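Local coordinates for protein Myo-inositol dehydrogenase (Corynebacterium glutamicum, PDB 3EUW) that probably oxidises myo-inositol with NAD+ as a member of the Gfo/Idh/MocA family of oxidoreductases, at residues A[4-10]-A[65-71]. Residues are numbered along the deposited sequence; the frame is centred on the assembly and turned at random.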
loop_
_atom_site.group_PDB
_atom_site.type_symbol
_atom_site.label_atom_id
_atom_site.label_comp_id
_atom_site.label_asym_id
_atom_site.label_seq_id
_atom_site.Cartn_x
_atom_site.Cartn_y
_atom_site.Cartn_z
ATOM N N THR A 4 -22.922 15.586 35.143
ATOM C CA THR A 4 -23.111 14.351 34.386
ATOM C C THR A 4 -24.541 14.220 33.869
ATOM O O THR A 4 -25.490 14.351 34.629
ATOM C CB THR A 4 -22.765 13.123 35.251
ATOM O OG1 THR A 4 -23.008 11.923 34.504
ATOM C CG2 THR A 4 -23.605 13.108 36.511
ATOM N N LEU A 5 -24.685 13.969 32.569
ATOM C CA LEU A 5 -26.002 13.831 31.948
ATOM C C LEU A 5 -26.568 12.418 32.083
ATOM O O LEU A 5 -25.856 11.433 31.907
ATOM C CB LEU A 5 -25.928 14.226 30.474
ATOM C CG LEU A 5 -25.574 15.692 30.190
ATOM C CD1 LEU A 5 -25.408 15.915 28.678
ATOM C CD2 LEU A 5 -26.670 16.597 30.751
ATOM N N ARG A 6 -27.860 12.337 32.396
ATOM C CA ARG A 6 -28.552 11.063 32.585
ATOM C C ARG A 6 -29.165 10.542 31.291
ATOM O O ARG A 6 -29.980 11.217 30.663
ATOM C CB ARG A 6 -29.660 11.221 33.627
ATOM C CG ARG A 6 -29.203 11.721 34.985
ATOM C CD ARG A 6 -28.458 10.647 35.710
ATOM N NE ARG A 6 -28.744 10.648 37.143
ATOM C CZ ARG A 6 -28.154 11.434 38.035
ATOM N NH1 ARG A 6 -27.225 12.308 37.656
ATOM N NH2 ARG A 6 -28.489 11.334 39.316
ATOM N N ILE A 7 -28.804 9.320 30.921
ATOM C CA ILE A 7 -29.296 8.728 29.684
ATOM C C ILE A 7 -30.143 7.472 29.847
ATOM O O ILE A 7 -29.809 6.577 30.622
ATOM C CB ILE A 7 -28.119 8.351 28.749
ATOM C CG1 ILE A 7 -27.183 9.548 28.559
ATOM C CG2 ILE A 7 -28.657 7.854 27.413
ATOM C CD1 ILE A 7 -27.841 10.750 27.926
ATOM N N ALA A 8 -31.239 7.405 29.100
ATOM C CA ALA A 8 -32.098 6.227 29.111
ATOM C C ALA A 8 -31.855 5.497 27.779
ATOM O O ALA A 8 -31.853 6.125 26.719
ATOM C CB ALA A 8 -33.549 6.637 29.229
ATOM N N LEU A 9 -31.650 4.184 27.838
ATOM C CA LEU A 9 -31.391 3.385 26.644
ATOM C C LEU A 9 -32.496 2.388 26.309
ATOM O O LEU A 9 -32.964 1.654 27.185
ATOM C CB LEU A 9 -30.073 2.623 26.804
ATOM C CG LEU A 9 -29.774 1.538 25.757
ATOM C CD1 LEU A 9 -29.523 2.197 24.402
ATOM C CD2 LEU A 9 -28.563 0.704 26.188
ATOM N N PHE A 10 -32.908 2.368 25.041
ATOM C CA PHE A 10 -33.933 1.442 24.574
ATOM C C PHE A 10 -33.300 0.370 23.689
ATOM O O PHE A 10 -32.674 0.680 22.671
ATOM C CB PHE A 10 -35.013 2.187 23.787
ATOM C CG PHE A 10 -36.012 2.881 24.653
ATOM C CD1 PHE A 10 -37.049 2.172 25.231
ATOM C CD2 PHE A 10 -35.893 4.240 24.928
ATOM C CE1 PHE A 10 -37.959 2.795 26.074
ATOM C CE2 PHE A 10 -36.799 4.877 25.775
ATOM C CZ PHE A 10 -37.833 4.152 26.349
ATOM N N ASP A 65 -35.775 12.415 35.531
ATOM C CA ASP A 65 -34.368 12.810 35.467
ATOM C C ASP A 65 -33.686 12.501 34.131
ATOM O O ASP A 65 -32.481 12.683 34.003
ATOM C CB ASP A 65 -33.592 12.094 36.568
ATOM C CG ASP A 65 -33.564 10.588 36.364
ATOM O OD1 ASP A 65 -34.498 10.062 35.737
ATOM O OD2 ASP A 65 -32.625 9.925 36.836
ATOM N N ILE A 66 -34.438 12.026 33.145
ATOM C CA ILE A 66 -33.851 11.684 31.849
ATOM C C ILE A 66 -33.438 12.892 31.016
ATOM O O ILE A 66 -34.289 13.648 30.550
ATOM C CB ILE A 66 -34.816 10.838 30.994
ATOM C CG1 ILE A 66 -35.394 9.701 31.831
ATOM C CG2 ILE A 66 -34.071 10.258 29.796
ATOM C CD1 ILE A 66 -34.347 8.819 32.474
ATOM N N ASP A 67 -32.129 13.051 30.817
ATOM C CA ASP A 67 -31.590 14.160 30.021
ATOM C C ASP A 67 -31.558 13.813 28.534
ATOM O O ASP A 67 -31.605 14.692 27.677
ATOM C CB ASP A 67 -30.160 14.490 30.450
ATOM C CG ASP A 67 -30.097 15.210 31.771
ATOM O OD1 ASP A 67 -30.726 16.275 31.905
ATOM O OD2 ASP A 67 -29.404 14.706 32.672
ATOM N N GLY A 68 -31.457 12.525 28.238
ATOM C CA GLY A 68 -31.397 12.107 26.853
ATOM C C GLY A 68 -31.691 10.639 26.652
ATOM O O GLY A 68 -31.456 9.811 27.532
ATOM N N ILE A 69 -32.204 10.322 25.473
ATOM C CA ILE A 69 -32.546 8.949 25.136
ATOM C C ILE A 69 -31.835 8.429 23.887
ATOM O O ILE A 69 -31.614 9.170 22.938
ATOM C CB ILE A 69 -34.057 8.840 24.941
ATOM C CG1 ILE A 69 -34.730 8.854 26.310
ATOM C CG2 ILE A 69 -34.409 7.620 24.125
ATOM C CD1 ILE A 69 -36.234 8.871 26.247
ATOM N N VAL A 70 -31.468 7.151 23.920
ATOM C CA VAL A 70 -30.822 6.481 22.798
ATOM C C VAL A 70 -31.752 5.347 22.374
ATOM O O VAL A 70 -32.101 4.483 23.182
ATOM C CB VAL A 70 -29.459 5.892 23.194
ATOM C CG1 VAL A 70 -28.879 5.090 22.030
ATOM C CG2 VAL A 70 -28.514 7.006 23.574
ATOM N N ILE A 71 -32.162 5.355 21.112
ATOM C CA ILE A 71 -33.080 4.337 20.621
ATOM C C ILE A 71 -32.390 3.264 19.782
ATOM O O ILE A 71 -32.145 3.451 18.585
ATOM C CB ILE A 71 -34.211 4.988 19.805
ATOM C CG1 ILE A 71 -34.943 6.011 20.675
ATOM C CG2 ILE A 71 -35.184 3.927 19.305
ATOM C CD1 ILE A 71 -36.035 6.768 19.950
#
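Strands 5-10 and 68-71 run side by side in the same direction, 25° apart, as the central pair of the parallel sheet in the Rossmann-fold domain. Ile7 to Phe10 stand in register with Gly68 to Ile71. Three regular bonds zip the pair together: Ala8 N to Gly68 O, Val70 N to Ala8 O (3.0 Å) and Phe10 N to Val70 O (2.9 Å). Where strand 68-71 begins, Arg6 O takes two N-H groups, from Asp67 N at 2.8 Å, tilted from the carbonyl plane, and from Gly68 N, within it. Asp67 also supplies an acceptor through its side chain, replacing the carbonyl that would continue the parallel pattern: OD2 receives Arg6 N at 2.8 Å in an almost straight bond (177°), using its anti lone pair. A CG lying beside the backbone N (chi1 -74°) turns that carboxylate back alongside the start of strand 5-10, where Leu5 CD2 packs against Asp67 CG. Arg6 CB and CG pack against Asp65 O, while Arg6 NE is joined to Asp65 OD2 by a long salt bridge, the two flat groups nearly perpendicular; Asp65 OD2 is also salt-bridged to Arg63.

On the face of Ala8 and Phe10, Ala8 CB touches Ile66 CG2 and Ile69 CG1, which lie next to each other on the same side of it, while Ile69 CG2 meets the edge of the Phe10 ring at CD2, in the ring plane (3.8 Å). Helices 57-60 and 78-87 pack on this side. On the other face, Val70 CG2 meets Ile7 CG2. Strand 5-10 leads into a Gly11-Gly13-Gly16 sequence consistent with the dinucleotide-binding loop of this fold, and Leu9 touches it. Leu9 CD1 lies 3.8 Å from Val70 CG1.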